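Local coordinates for protein spydx (Streptococcus pyogenes, PDB 2J43) that binds host lung glycogen as the paired family 41 carbohydrate-binding modules of a probable cell-wall-anchored pullulanase, at residues 59-70 and 81-92. Residues are numbered along the deposited sequence; the frame is centred on the assembly and turned at random.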
loop_
_atom_site.group_PDB
_atom_site.type_symbol
_atom_site.label_atom_id
_atom_site.label_comp_id
_atom_site.label_asym_id
_atom_site.label_seq_id
_atom_site.Cartn_x
_atom_site.Cartn_y
_atom_site.Cartn_z
ATOM N N LEU A 59 -3.046 -5.491 -17.900
ATOM C CA LEU A 59 -2.055 -6.518 -17.614
ATOM C C LEU A 59 -2.246 -7.787 -18.438
ATOM O O LEU A 59 -3.305 -8.016 -18.970
ATOM C CB LEU A 59 -2.079 -6.917 -16.135
ATOM C CG LEU A 59 -1.687 -5.827 -15.143
ATOM C CD1 LEU A 59 -1.811 -6.351 -13.731
ATOM C CD2 LEU A 59 -0.253 -5.284 -15.429
ATOM N N ALA A 60 -1.209 -8.573 -18.519
ATOM C CA ALA A 60 -1.232 -9.798 -19.311
ATOM C C ALA A 60 -2.331 -10.726 -18.822
ATOM O O ALA A 60 -2.565 -10.840 -17.631
ATOM C CB ALA A 60 0.074 -10.471 -19.224
ATOM N N ALA A 61 -2.910 -11.464 -19.750
ATOM C CA ALA A 61 -3.973 -12.426 -19.422
ATOM C C ALA A 61 -3.481 -13.535 -18.518
ATOM O O ALA A 61 -4.268 -14.066 -17.722
ATOM C CB ALA A 61 -4.552 -13.012 -20.707
ATOM N N LYS A 62 -2.214 -13.907 -18.647
ATOM C CA LYS A 62 -1.607 -14.923 -17.797
ATOM C C LYS A 62 -0.187 -14.528 -17.399
ATOM O O LYS A 62 0.474 -13.762 -18.093
ATOM C CB LYS A 62 -1.599 -16.275 -18.519
ATOM C CG LYS A 62 -0.729 -16.280 -19.766
ATOM C CD LYS A 62 -1.349 -17.057 -20.919
ATOM C CE LYS A 62 -0.706 -16.683 -22.243
ATOM N NZ LYS A 62 -1.420 -15.539 -22.865
ATOM N N HIS A 63 0.272 -15.053 -16.274
ATOM C CA HIS A 63 1.601 -14.861 -15.714
ATOM C C HIS A 63 1.908 -13.408 -15.394
ATOM O O HIS A 63 2.786 -12.794 -16.004
ATOM C CB HIS A 63 2.698 -15.503 -16.584
ATOM C CG HIS A 63 2.384 -16.925 -16.968
ATOM N ND1 HIS A 63 2.149 -17.318 -18.270
ATOM C CD2 HIS A 63 2.255 -18.045 -16.208
ATOM C CE1 HIS A 63 1.889 -18.617 -18.298
ATOM N NE2 HIS A 63 1.951 -19.083 -17.062
ATOM N N ARG A 64 1.182 -12.899 -14.407
ATOM C CA ARG A 64 1.319 -11.535 -13.909
ATOM C C ARG A 64 2.276 -11.458 -12.727
ATOM O O ARG A 64 1.872 -11.602 -11.583
ATOM C CB ARG A 64 -0.055 -10.996 -13.544
ATOM C CG ARG A 64 -0.898 -10.678 -14.706
ATOM C CD ARG A 64 -2.299 -10.169 -14.384
ATOM N NE ARG A 64 -3.072 -11.088 -13.535
ATOM C CZ ARG A 64 -3.662 -12.195 -13.996
ATOM N NH1 ARG A 64 -3.557 -12.547 -15.275
ATOM N NH2 ARG A 64 -4.337 -12.977 -13.153
ATOM N N GLN A 65 3.555 -11.266 -13.006
ATOM C CA GLN A 65 4.603 -11.250 -11.998
ATOM C C GLN A 65 5.359 -9.939 -11.910
ATOM O O GLN A 65 5.788 -9.543 -10.822
ATOM C CB GLN A 65 5.622 -12.355 -12.245
ATOM C CG GLN A 65 5.003 -13.758 -12.151
ATOM C CD GLN A 65 5.987 -14.829 -12.544
ATOM O OE1 GLN A 65 6.392 -14.928 -13.733
ATOM N NE2 GLN A 65 6.407 -15.614 -11.569
ATOM N N GLN A 66 5.626 -9.307 -13.057
ATOM C CA GLN A 66 6.447 -8.098 -13.055
ATOM C C GLN A 66 6.048 -7.194 -14.218
ATOM O O GLN A 66 5.853 -7.674 -15.333
ATOM C CB GLN A 66 7.927 -8.443 -13.206
ATOM C CG GLN A 66 8.496 -9.409 -12.165
ATOM C CD GLN A 66 10.003 -9.551 -12.203
ATOM O OE1 GLN A 66 10.733 -8.557 -12.046
ATOM N NE2 GLN A 66 10.480 -10.791 -12.359
ATOM N N VAL A 67 5.999 -5.897 -13.942
ATOM C CA VAL A 67 5.721 -4.877 -14.925
ATOM C C VAL A 67 6.865 -3.903 -14.909
ATOM O O VAL A 67 7.314 -3.475 -13.855
ATOM C CB VAL A 67 4.436 -4.144 -14.552
ATOM C CG1 VAL A 67 4.217 -2.907 -15.355
ATOM C CG2 VAL A 67 3.233 -5.145 -14.711
ATOM N N SER A 68 7.316 -3.532 -16.078
ATOM C CA SER A 68 8.314 -2.529 -16.187
ATOM C C SER A 68 7.727 -1.339 -16.936
ATOM O O SER A 68 6.819 -1.454 -17.751
ATOM C CB SER A 68 9.556 -3.055 -16.912
ATOM O OG SER A 68 10.156 -4.129 -16.160
ATOM N N TYR A 69 8.320 -0.185 -16.688
ATOM C CA TYR A 69 7.797 1.038 -17.253
ATOM C C TYR A 69 8.836 2.152 -17.216
ATOM O O TYR A 69 9.855 2.135 -16.474
ATOM C CB TYR A 69 6.510 1.527 -16.527
ATOM C CG TYR A 69 6.831 2.155 -15.206
ATOM C CD1 TYR A 69 7.006 3.541 -15.078
ATOM C CD2 TYR A 69 7.015 1.353 -14.082
ATOM C CE1 TYR A 69 7.378 4.062 -13.834
ATOM C CE2 TYR A 69 7.345 1.919 -12.823
ATOM C CZ TYR A 69 7.525 3.248 -12.741
ATOM O OH TYR A 69 7.906 3.786 -11.520
ATOM N N LEU A 70 8.550 3.167 -18.011
ATOM C CA LEU A 70 9.251 4.433 -17.933
ATOM C C LEU A 70 8.300 5.517 -18.397
ATOM O O LEU A 70 7.303 5.218 -19.033
ATOM C CB LEU A 70 10.540 4.428 -18.755
ATOM C CG LEU A 70 10.370 4.234 -20.254
ATOM C CD1 LEU A 70 10.112 5.595 -20.900
ATOM C CD2 LEU A 70 11.572 3.571 -20.925
ATOM N N LYS A 81 14.059 7.217 -16.134
ATOM C CA LYS A 81 14.860 5.975 -16.217
ATOM C C LYS A 81 13.927 4.774 -16.203
ATOM O O LYS A 81 12.754 4.850 -15.826
ATOM C CB LYS A 81 15.913 5.815 -15.128
ATOM C CG LYS A 81 16.813 7.014 -14.914
ATOM C CD LYS A 81 17.758 6.774 -13.695
ATOM C CE LYS A 81 18.666 7.991 -13.414
ATOM N NZ LYS A 81 19.671 7.698 -12.336
ATOM N N ASP A 82 14.444 3.635 -16.641
ATOM C CA ASP A 82 13.651 2.424 -16.581
ATOM C C ASP A 82 13.357 2.034 -15.135
ATOM O O ASP A 82 14.250 2.132 -14.285
ATOM C CB ASP A 82 14.435 1.255 -17.189
ATOM C CG ASP A 82 14.685 1.366 -18.644
ATOM O OD1 ASP A 82 14.314 2.314 -19.357
ATOM O OD2 ASP A 82 15.304 0.367 -19.198
ATOM N N GLN A 83 12.149 1.531 -14.900
ATOM C CA GLN A 83 11.671 1.140 -13.586
ATOM C C GLN A 83 10.956 -0.186 -13.643
ATOM O O GLN A 83 10.506 -0.590 -14.715
ATOM C CB GLN A 83 10.759 2.251 -13.024
ATOM C CG GLN A 83 11.335 3.596 -13.005
ATOM C CD GLN A 83 12.478 3.843 -12.014
ATOM O OE1 GLN A 83 12.653 3.085 -11.059
ATOM N NE2 GLN A 83 13.254 4.924 -12.257
ATOM N N HIS A 84 10.910 -0.887 -12.508
ATOM C CA HIS A 84 10.394 -2.245 -12.431
ATOM C C HIS A 84 9.554 -2.479 -11.177
ATOM O O HIS A 84 9.979 -2.126 -10.078
ATOM C CB HIS A 84 11.557 -3.252 -12.475
ATOM C CG HIS A 84 12.517 -3.000 -13.589
ATOM N ND1 HIS A 84 13.642 -2.224 -13.428
ATOM C CD2 HIS A 84 12.444 -3.282 -14.915
ATOM C CE1 HIS A 84 14.278 -2.152 -14.586
ATOM N NE2 HIS A 84 13.553 -2.744 -15.510
ATOM N N ILE A 85 8.399 -3.109 -11.349
ATOM C CA ILE A 85 7.470 -3.357 -10.272
ATOM C C ILE A 85 7.256 -4.867 -10.187
ATOM O O ILE A 85 6.889 -5.498 -11.158
ATOM C CB ILE A 85 6.136 -2.709 -10.541
ATOM C CG1 ILE A 85 6.225 -1.194 -10.679
ATOM C CG2 ILE A 85 5.086 -3.080 -9.458
ATOM C CD1 ILE A 85 4.985 -0.665 -11.268
ATOM N N SER A 86 7.506 -5.422 -9.009
ATOM C CA SER A 86 7.127 -6.792 -8.681
ATOM C C SER A 86 5.669 -6.822 -8.277
ATOM O O SER A 86 5.247 -6.085 -7.369
ATOM C CB SER A 86 7.947 -7.262 -7.485
ATOM O OG SER A 86 9.275 -7.510 -7.896
ATOM N N LEU A 87 4.881 -7.657 -8.937
ATOM C CA LEU A 87 3.490 -7.853 -8.531
ATOM C C LEU A 87 3.515 -8.901 -7.441
ATOM O O LEU A 87 3.985 -10.003 -7.686
ATOM C CB LEU A 87 2.623 -8.297 -9.712
ATOM C CG LEU A 87 2.522 -7.228 -10.809
ATOM C CD1 LEU A 87 1.717 -7.761 -11.992
ATOM C CD2 LEU A 87 1.920 -5.953 -10.251
ATOM N N LEU A 88 3.048 -8.571 -6.239
ATOM C CA LEU A 88 3.187 -9.482 -5.086
ATOM C C LEU A 88 2.379 -10.735 -5.274
ATOM O O LEU A 88 2.725 -11.817 -4.766
ATOM C CB LEU A 88 2.785 -8.741 -3.780
ATOM C CG LEU A 88 3.660 -7.536 -3.409
ATOM C CD1 LEU A 88 3.125 -6.799 -2.133
ATOM C CD2 LEU A 88 5.064 -7.926 -3.230
ATOM N N THR A 89 1.283 -10.576 -5.985
ATOM C CA THR A 89 0.424 -11.665 -6.412
ATOM C C THR A 89 -0.139 -11.282 -7.748
ATOM O O THR A 89 -0.195 -10.090 -8.062
ATOM C CB THR A 89 -0.758 -11.939 -5.393
ATOM O OG1 THR A 89 -1.462 -13.062 -5.807
ATOM C CG2 THR A 89 -1.872 -10.973 -5.527
ATOM N N PRO A 90 -0.598 -12.243 -8.563
ATOM C CA PRO A 90 -1.254 -11.903 -9.825
ATOM C C PRO A 90 -2.506 -11.070 -9.690
ATOM O O PRO A 90 -2.952 -10.493 -10.673
ATOM C CB PRO A 90 -1.559 -13.286 -10.466
ATOM C CG PRO A 90 -0.691 -14.188 -9.791
ATOM C CD PRO A 90 -0.451 -13.713 -8.420
ATOM N N LYS A 91 -3.098 -10.989 -8.490
ATOM C CA LYS A 91 -4.243 -10.095 -8.278
ATOM C C LYS A 91 -3.855 -8.669 -7.867
ATOM O O LYS A 91 -4.749 -7.855 -7.661
ATOM C CB LYS A 91 -5.193 -10.642 -7.216
ATOM C CG LYS A 91 -5.912 -11.950 -7.596
ATOM C CD LYS A 91 -6.970 -12.320 -6.563
ATOM C CE LYS A 91 -7.816 -13.518 -7.029
ATOM N NZ LYS A 91 -6.984 -14.723 -7.221
HETATM N N MSE A 92 -2.565 -8.358 -7.735
HETATM C CA MSE A 92 -2.172 -6.993 -7.342
HETATM C C MSE A 92 -2.563 -6.016 -8.438
HETATM O O MSE A 92 -2.171 -6.187 -9.608
HETATM C CB MSE A 92 -0.708 -6.899 -7.011
HETATM C CG MSE A 92 -0.277 -5.453 -6.769
HETATM SE SE MSE A 92 1.438 -5.343 -5.899
HETATM C CE MSE A 92 2.017 -3.623 -6.719
HETATM O O HOH W 1 2.599 -12.212 -8.954
HETATM O O HOH W 2 6.683 -10.988 -8.701
#
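One face of the Tyr69 ring carries the CB of Gln83. This is a CH-pi contact: Gln83 CB lies 3.7 Å from the centroid of the Tyr69 ring, offset toward the rim. Tyr69 has CG between its backbone N and carbonyl carbon (chi1 76°), which brings the ring back across the neighbouring strand. Ile85 CD1 meets the same ring obliquely, 3.8 Å from Tyr69 CE2. The guanidinium of Arg64 takes both of its carbonyl partners at the rim, close to in plane. Arg64 NE donates a nearly straight bond to Pro90 O (2.9 Å, 169°), and Arg64 NH1 donates to Ala60 O at 3.1 Å. These two bonds fix the rotation of the guanidinium and tie the turn Thr89-Met92 to the backbone of Ala60. Leu87 meets Leu59 tip to tip, and Leu87 CD1 lies 4.1 Å from Val67 CG2. The backbones form an antiparallel ladder. Val67 with Ile85 and Tyr69 with Gln83 are hydrogen-bonded pairs. Past the Gln66-Ser86 end, Leu87 N donates to Gln65 O at 2.8 Å. Two waters extend the link, joining Leu87 O to Arg64 O and to Gln65 O. The hairpin forms one edge of a four-stranded antiparallel sheet in the first module. Strand 21-27 flanks 66-73 on its other side, and 83-86 is outermost. The face bearing Val67, Tyr69 and Ile85 turns inward to strand 4-9 of the second sheet, as in a beta-sandwich. Leu59 and Leu87 pack on Leu5, Tyr69 and Ile85 on Met7.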